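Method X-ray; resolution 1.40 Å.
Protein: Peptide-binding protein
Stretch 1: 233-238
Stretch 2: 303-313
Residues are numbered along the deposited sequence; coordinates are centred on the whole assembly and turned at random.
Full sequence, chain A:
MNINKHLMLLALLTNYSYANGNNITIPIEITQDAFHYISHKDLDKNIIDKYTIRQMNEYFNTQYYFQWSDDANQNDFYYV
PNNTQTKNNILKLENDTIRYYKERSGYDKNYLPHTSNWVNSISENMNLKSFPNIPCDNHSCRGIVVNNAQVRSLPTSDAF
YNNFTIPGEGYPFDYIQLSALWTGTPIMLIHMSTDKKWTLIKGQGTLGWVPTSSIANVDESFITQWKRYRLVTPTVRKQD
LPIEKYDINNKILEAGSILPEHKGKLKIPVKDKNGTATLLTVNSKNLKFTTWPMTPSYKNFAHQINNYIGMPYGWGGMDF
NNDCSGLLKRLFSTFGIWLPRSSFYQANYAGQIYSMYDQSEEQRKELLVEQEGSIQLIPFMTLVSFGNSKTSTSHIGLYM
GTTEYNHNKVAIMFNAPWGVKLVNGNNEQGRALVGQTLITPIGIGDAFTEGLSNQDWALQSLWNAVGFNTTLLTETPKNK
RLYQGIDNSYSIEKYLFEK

Stretch 1 233-238: TPTVRK
Stretch 2 (303-313) HQINNYIGMPY

Stretch 1 leaves a strand at T233 and P234 and runs alongside stretch 2 in the same general direction; stretch 2 is helical from H303 and loop by I309, and the contact buries 313 Å² in total. T233 (phi/psi -145/146) makes no contact, and P234 (-70/154) only approaches, its O lying 4.4 Å from Q304 OE1.

At T235 (-105/1, chi1 p) the chain leaves the extended conformation, and its carbonyl becomes the polar focus. T235 CA and Q304 CA are 7.3 Å apart, yet Q304, whose CA-to-CB bond points sideways, folds through three angles near -60° (-68, -62, -58°) to bring its amide within reach. Q304 NE2 donates to T235 O at 3.3 Å with an N-H...O angle of 155°, a weak hydrogen bond. N307 ND2 also lies 2.8 Å from T235 O; the N307 CA-to-CB bond points toward stretch 1, with chi1 m and chi2 -17°.

V236 (-133/164, chi1 m) directs its CB away, and its nearest atom is CA: V236 CA is 3.8 Å from N307 ND2.

R237 (-67/-52) dominates the contact, with 104 Å² covered. R237 CA is 6.2 Å from N307 CA, three residues after Q304, and the R237 CB points toward stretch 2. Chi angles t, t, p and 102° carry the side chain past the Y308 ring, with R237 CD 3.9 Å from Y308 CD1 in an oblique approach. M311, chi t, t, p, places its sulfur over one face of the guanidinium, R237 NH2 to M311 SD being 3.5 Å. A water bridges the stretches: the water O accepts from R237 NE at 2.8 Å and donates to N307 O at 2.6 Å.

The type II turn Y308–M311, closed by M311 N to Y308 O at 2.9 Å, leads the chain to M311; G310 adopts 90/-8, where a CB would jam against the preceding carbonyl. K238 (-134/143) lies beyond contact.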

ATOM      1  N   THR A 233      -2.040   6.492 -16.718  1.00 18.27           N
ATOM      2  CA  THR A 233      -1.402   5.765 -15.635  1.00 18.74           C
ATOM      3  C   THR A 233      -0.377   4.825 -16.260  1.00 17.85           C
ATOM      4  O   THR A 233      -0.600   4.329 -17.378  1.00 18.00           O
ATOM      5  CB  THR A 233      -2.461   5.019 -14.778  1.00 19.62           C
ATOM      6  OG1 THR A 233      -1.900   4.574 -13.540  1.00 19.26           O
ATOM      7  CG2 THR A 233      -3.132   3.858 -15.557  1.00 19.26           C
ATOM      8  N   PRO A 234       0.750   4.586 -15.597  1.00 17.77           N
ATOM      9  CA  PRO A 234       1.796   3.778 -16.254  1.00 18.40           C
ATOM     10  C   PRO A 234       1.368   2.330 -16.393  1.00 18.75           C
ATOM     11  O   PRO A 234       0.631   1.790 -15.563  1.00 21.34           O
ATOM     12  CB  PRO A 234       2.981   3.875 -15.292  1.00 18.38           C
ATOM     13  CG  PRO A 234       2.780   5.233 -14.535  1.00 18.44           C
ATOM     14  CD  PRO A 234       1.237   5.252 -14.363  1.00 17.83           C
ATOM     15  N   THR A 235       1.934   1.665 -17.396  1.00 19.21           N
ATOM     16  CA  THR A 235       1.628   0.256 -17.636  1.00 20.27           C
ATOM     17  C   THR A 235       2.743  -0.691 -17.209  1.00 19.62           C
ATOM     18  O   THR A 235       2.589  -1.909 -17.389  1.00 22.67           O
ATOM     19  CB  THR A 235       1.257   0.019 -19.102  1.00 23.45           C
ATOM     20  OG1 THR A 235       2.338   0.476 -19.904  1.00 25.41           O
ATOM     21  CG2 THR A 235      -0.005   0.820 -19.457  1.00 26.15           C
ATOM     22  N   VAL A 236       3.848  -0.176 -16.649  1.00 19.32           N
ATOM     23  CA  VAL A 236       4.926  -0.977 -16.073  1.00 18.39           C
ATOM     24  C   VAL A 236       5.266  -0.385 -14.707  1.00 17.06           C
ATOM     25  O   VAL A 236       4.879   0.749 -14.388  1.00 17.35           O
ATOM     26  CB  VAL A 236       6.190  -1.003 -16.972  1.00 20.40           C
ATOM     27  CG1 VAL A 236       5.892  -1.648 -18.358  1.00 21.38           C
ATOM     28  CG2 VAL A 236       6.800   0.410 -17.133  1.00 21.12           C
ATOM     29  N   ARG A 237       5.988  -1.159 -13.884  1.00 17.95           N
ATOM     30  CA  ARG A 237       6.176  -0.739 -12.491  1.00 17.10           C
ATOM     31  C   ARG A 237       7.024   0.527 -12.403  1.00 17.09           C
ATOM     32  O   ARG A 237       6.661   1.485 -11.710  1.00 17.69           O
ATOM     33  CB  ARG A 237       6.732  -1.868 -11.610  1.00 19.54           C
ATOM     34  CG  ARG A 237       6.832  -1.421 -10.134  1.00 21.95           C
ATOM     35  CD  ARG A 237       7.000  -2.551  -9.154  1.00 24.17           C
ATOM     36  NE  ARG A 237       8.292  -3.236  -9.202  1.00 25.55           N
ATOM     37  CZ  ARG A 237       9.302  -3.052  -8.338  1.00 26.06           C
ATOM     38  NH1 ARG A 237      10.400  -3.805  -8.426  1.00 28.70           N
ATOM     39  NH2 ARG A 237       9.252  -2.129  -7.386  1.00 24.66           N
ATOM     40  N   LYS A 238       8.198   0.539 -13.045  1.00 17.81           N
ATOM     41  CA  LYS A 238       9.100   1.684 -12.990  1.00 19.41           C
ATOM     42  C   LYS A 238       9.597   2.015 -14.379  1.00 17.89           C
ATOM     43  O   LYS A 238       9.868   1.110 -15.166  1.00 20.10           O
ATOM     44  CB  LYS A 238      10.353   1.388 -12.172  1.00 20.09           C
ATOM     45  CG  LYS A 238      10.065   1.234 -10.629  1.00 21.65           C
ATOM     46  CD  LYS A 238      11.305   0.808  -9.935  1.00 24.10           C
ATOM     47  CE  LYS A 238      11.064   0.499  -8.483  1.00 22.85           C
ATOM     48  NZ  LYS A 238      11.092   1.748  -7.636  1.00 22.24           N
ATOM     49  N   HIS A 303      -1.751  -8.745 -16.690  1.00 19.26           N
ATOM     50  CA  HIS A 303      -0.522  -8.030 -17.021  1.00 18.41           C
ATOM     51  C   HIS A 303      -0.008  -7.247 -15.823  1.00 19.64           C
ATOM     52  O   HIS A 303       1.197  -7.217 -15.549  1.00 20.53           O
ATOM     53  CB  HIS A 303      -0.742  -7.047 -18.164  1.00 20.16           C
ATOM     54  CG  HIS A 303      -1.095  -7.665 -19.482  1.00 20.37           C
ATOM     55  ND1 HIS A 303      -0.406  -8.730 -20.030  1.00 21.27           N
ATOM     56  CD2 HIS A 303      -2.038  -7.313 -20.390  1.00 21.54           C
ATOM     57  CE1 HIS A 303      -0.933  -9.018 -21.215  1.00 22.51           C
ATOM     58  NE2 HIS A 303      -1.922  -8.166 -21.464  1.00 22.36           N
ATOM     59  N   GLN A 304      -0.913  -6.572 -15.110  1.00 19.21           N
ATOM     60  CA  GLN A 304      -0.466  -5.751 -13.988  1.00 19.16           C
ATOM     61  C   GLN A 304       0.050  -6.611 -12.847  1.00 19.98           C
ATOM     62  O   GLN A 304       1.103  -6.310 -12.263  1.00 20.62           O
ATOM     63  CB  GLN A 304      -1.612  -4.862 -13.526  1.00 19.44           C
ATOM     64  CG  GLN A 304      -1.950  -3.826 -14.572  1.00 20.07           C
ATOM     65  CD  GLN A 304      -0.777  -2.909 -14.840  1.00 19.94           C
ATOM     66  OE1 GLN A 304      -0.266  -2.248 -13.928  1.00 22.62           O
ATOM     67  NE2 GLN A 304      -0.293  -2.910 -16.105  1.00 20.98           N
ATOM     68  N   ILE A 305      -0.662  -7.699 -12.525  1.00 18.98           N
ATOM     69  CA  ILE A 305      -0.155  -8.655 -11.535  1.00 18.91           C
ATOM     70  C   ILE A 305       1.244  -9.128 -11.906  1.00 19.17           C
ATOM     71  O   ILE A 305       2.171  -9.116 -11.085  1.00 19.77           O
ATOM     72  CB  ILE A 305      -1.134  -9.827 -11.374  1.00 18.99           C
ATOM     73  CG1 ILE A 305      -2.336  -9.376 -10.525  1.00 19.48           C
ATOM     74  CG2 ILE A 305      -0.449 -11.041 -10.751  1.00 19.72           C
ATOM     75  CD1 ILE A 305      -3.479 -10.356 -10.561  1.00 21.77           C
ATOM     76  N   ASN A 306       1.418  -9.514 -13.170  1.00 18.50           N
ATOM     77  CA  ASN A 306       2.714 -10.034 -13.588  1.00 19.11           C
ATOM     78  C   ASN A 306       3.818  -8.996 -13.418  1.00 19.65           C
ATOM     79  O   ASN A 306       4.976  -9.360 -13.161  1.00 22.37           O
ATOM     80  CB  ASN A 306       2.618 -10.498 -15.045  1.00 19.58           C
ATOM     81  CG  ASN A 306       1.969 -11.878 -15.171  1.00 19.26           C
ATOM     82  OD1 ASN A 306       1.655 -12.511 -14.143  1.00 19.65           O
ATOM     83  ND2 ASN A 306       1.733 -12.350 -16.416  1.00 20.84           N
ATOM     84  N   ASN A 307       3.500  -7.709 -13.606  1.00 19.77           N
ATOM     85  CA  ASN A 307       4.516  -6.666 -13.468  1.00 20.15           C
ATOM     86  C   ASN A 307       4.994  -6.482 -12.028  1.00 18.37           C
ATOM     87  O   ASN A 307       6.081  -5.911 -11.814  1.00 22.35           O
ATOM     88  CB  ASN A 307       4.006  -5.315 -13.963  1.00 22.45           C
ATOM     89  CG  ASN A 307       3.871  -5.256 -15.477  1.00 26.23           C
ATOM     90  OD1 ASN A 307       4.439  -6.082 -16.214  1.00 29.11           O
ATOM     91  ND2 ASN A 307       3.143  -4.274 -15.949  1.00 31.35           N
ATOM     92  N   TYR A 308       4.197  -6.911 -11.034  1.00 17.25           N
ATOM     93  CA  TYR A 308       4.605  -6.772  -9.635  1.00 17.37           C
ATOM     94  C   TYR A 308       5.348  -7.979  -9.090  1.00 17.96           C
ATOM     95  O   TYR A 308       6.039  -7.851  -8.066  1.00 17.88           O
ATOM     96  CB  TYR A 308       3.386  -6.502  -8.702  1.00 18.03           C
ATOM     97  CG  TYR A 308       2.765  -5.147  -8.940  1.00 18.09           C
ATOM     98  CD1 TYR A 308       3.447  -3.978  -8.567  1.00 18.82           C
ATOM     99  CD2 TYR A 308       1.484  -5.034  -9.509  1.00 18.33           C
ATOM    100  CE1 TYR A 308       2.894  -2.728  -8.811  1.00 19.52           C
ATOM    101  CE2 TYR A 308       0.916  -3.771  -9.763  1.00 18.87           C
ATOM    102  CZ  TYR A 308       1.621  -2.639  -9.403  1.00 19.19           C
ATOM    103  OH  TYR A 308       1.085  -1.392  -9.656  1.00 19.77           O
ATOM    104  N   ILE A 309       5.183  -9.146  -9.729  1.00 17.55           N
ATOM    105  CA  ILE A 309       5.794 -10.356  -9.203  1.00 16.66           C
ATOM    106  C   ILE A 309       7.296 -10.170  -9.137  1.00 16.02           C
ATOM    107  O   ILE A 309       7.921  -9.682 -10.091  1.00 18.07           O
ATOM    108  CB  ILE A 309       5.413 -11.572 -10.052  1.00 16.36           C
ATOM    109  CG1 ILE A 309       3.891 -11.870  -9.941  1.00 17.58           C
ATOM    110  CG2 ILE A 309       6.297 -12.778  -9.686  1.00 18.57           C
ATOM    111  CD1 ILE A 309       3.366 -13.005 -10.864  1.00 20.14           C
ATOM    112  N   GLY A 310       7.876 -10.545  -8.011  1.00 15.90           N
ATOM    113  CA  GLY A 310       9.286 -10.381  -7.765  1.00 15.50           C
ATOM    114  C   GLY A 310       9.678  -9.062  -7.111  1.00 16.21           C
ATOM    115  O   GLY A 310      10.855  -8.909  -6.712  1.00 17.37           O
ATOM    116  N   MET A 311       8.741  -8.094  -6.961  1.00 15.11           N
ATOM    117  CA  MET A 311       9.082  -6.884  -6.223  1.00 15.50           C
ATOM    118  C   MET A 311       9.405  -7.234  -4.772  1.00 14.83           C
ATOM    119  O   MET A 311       8.638  -7.972  -4.140  1.00 15.77           O
ATOM    120  CB  MET A 311       7.859  -5.990  -6.252  1.00 15.56           C
ATOM    121  CG  MET A 311       8.027  -4.753  -5.377  1.00 16.18           C
ATOM    122  SD  MET A 311       6.688  -3.522  -5.516  1.00 16.42           S
ATOM    123  CE  MET A 311       5.225  -4.514  -5.140  1.00 18.18           C
ATOM    124  N   PRO A 312      10.533  -6.796  -4.232  1.00 15.13           N
ATOM    125  CA  PRO A 312      10.834  -7.105  -2.826  1.00 15.92           C
ATOM    126  C   PRO A 312       9.725  -6.602  -1.906  1.00 16.45           C
ATOM    127  O   PRO A 312       9.052  -5.602  -2.184  1.00 16.41           O
ATOM    128  CB  PRO A 312      12.146  -6.346  -2.552  1.00 16.49           C
ATOM    129  CG  PRO A 312      12.746  -6.106  -3.919  1.00 17.76           C
ATOM    130  CD  PRO A 312      11.582  -5.974  -4.870  1.00 16.61           C
ATOM    131  N   TYR A 313       9.560  -7.311  -0.785  1.00 16.11           N
ATOM    132  CA  TYR A 313       8.655  -6.858   0.282  1.00 15.76           C
ATOM    133  C   TYR A 313       9.267  -5.649   0.976  1.00 16.48           C
ATOM    134  O   TYR A 313      10.356  -5.730   1.560  1.00 18.62           O
ATOM    135  CB  TYR A 313       8.488  -7.992   1.292  1.00 16.11           C
ATOM    136  CG  TYR A 313       7.537  -7.630   2.435  1.00 17.51           C
ATOM    137  CD1 TYR A 313       7.997  -6.921   3.564  1.00 16.42           C
ATOM    138  CD2 TYR A 313       6.180  -7.955   2.346  1.00 17.38           C
ATOM    139  CE1 TYR A 313       7.130  -6.582   4.592  1.00 17.25           C
ATOM    140  CE2 TYR A 313       5.304  -7.607   3.368  1.00 17.32           C
ATOM    141  CZ  TYR A 313       5.793  -6.923   4.457  1.00 16.45           C
ATOM    142  OH  TYR A 313       4.918  -6.566   5.514  1.00 18.83           O
TER
HETATM  143  O   HOH W   1       8.462  -5.310 -11.048  1.00 35.67           O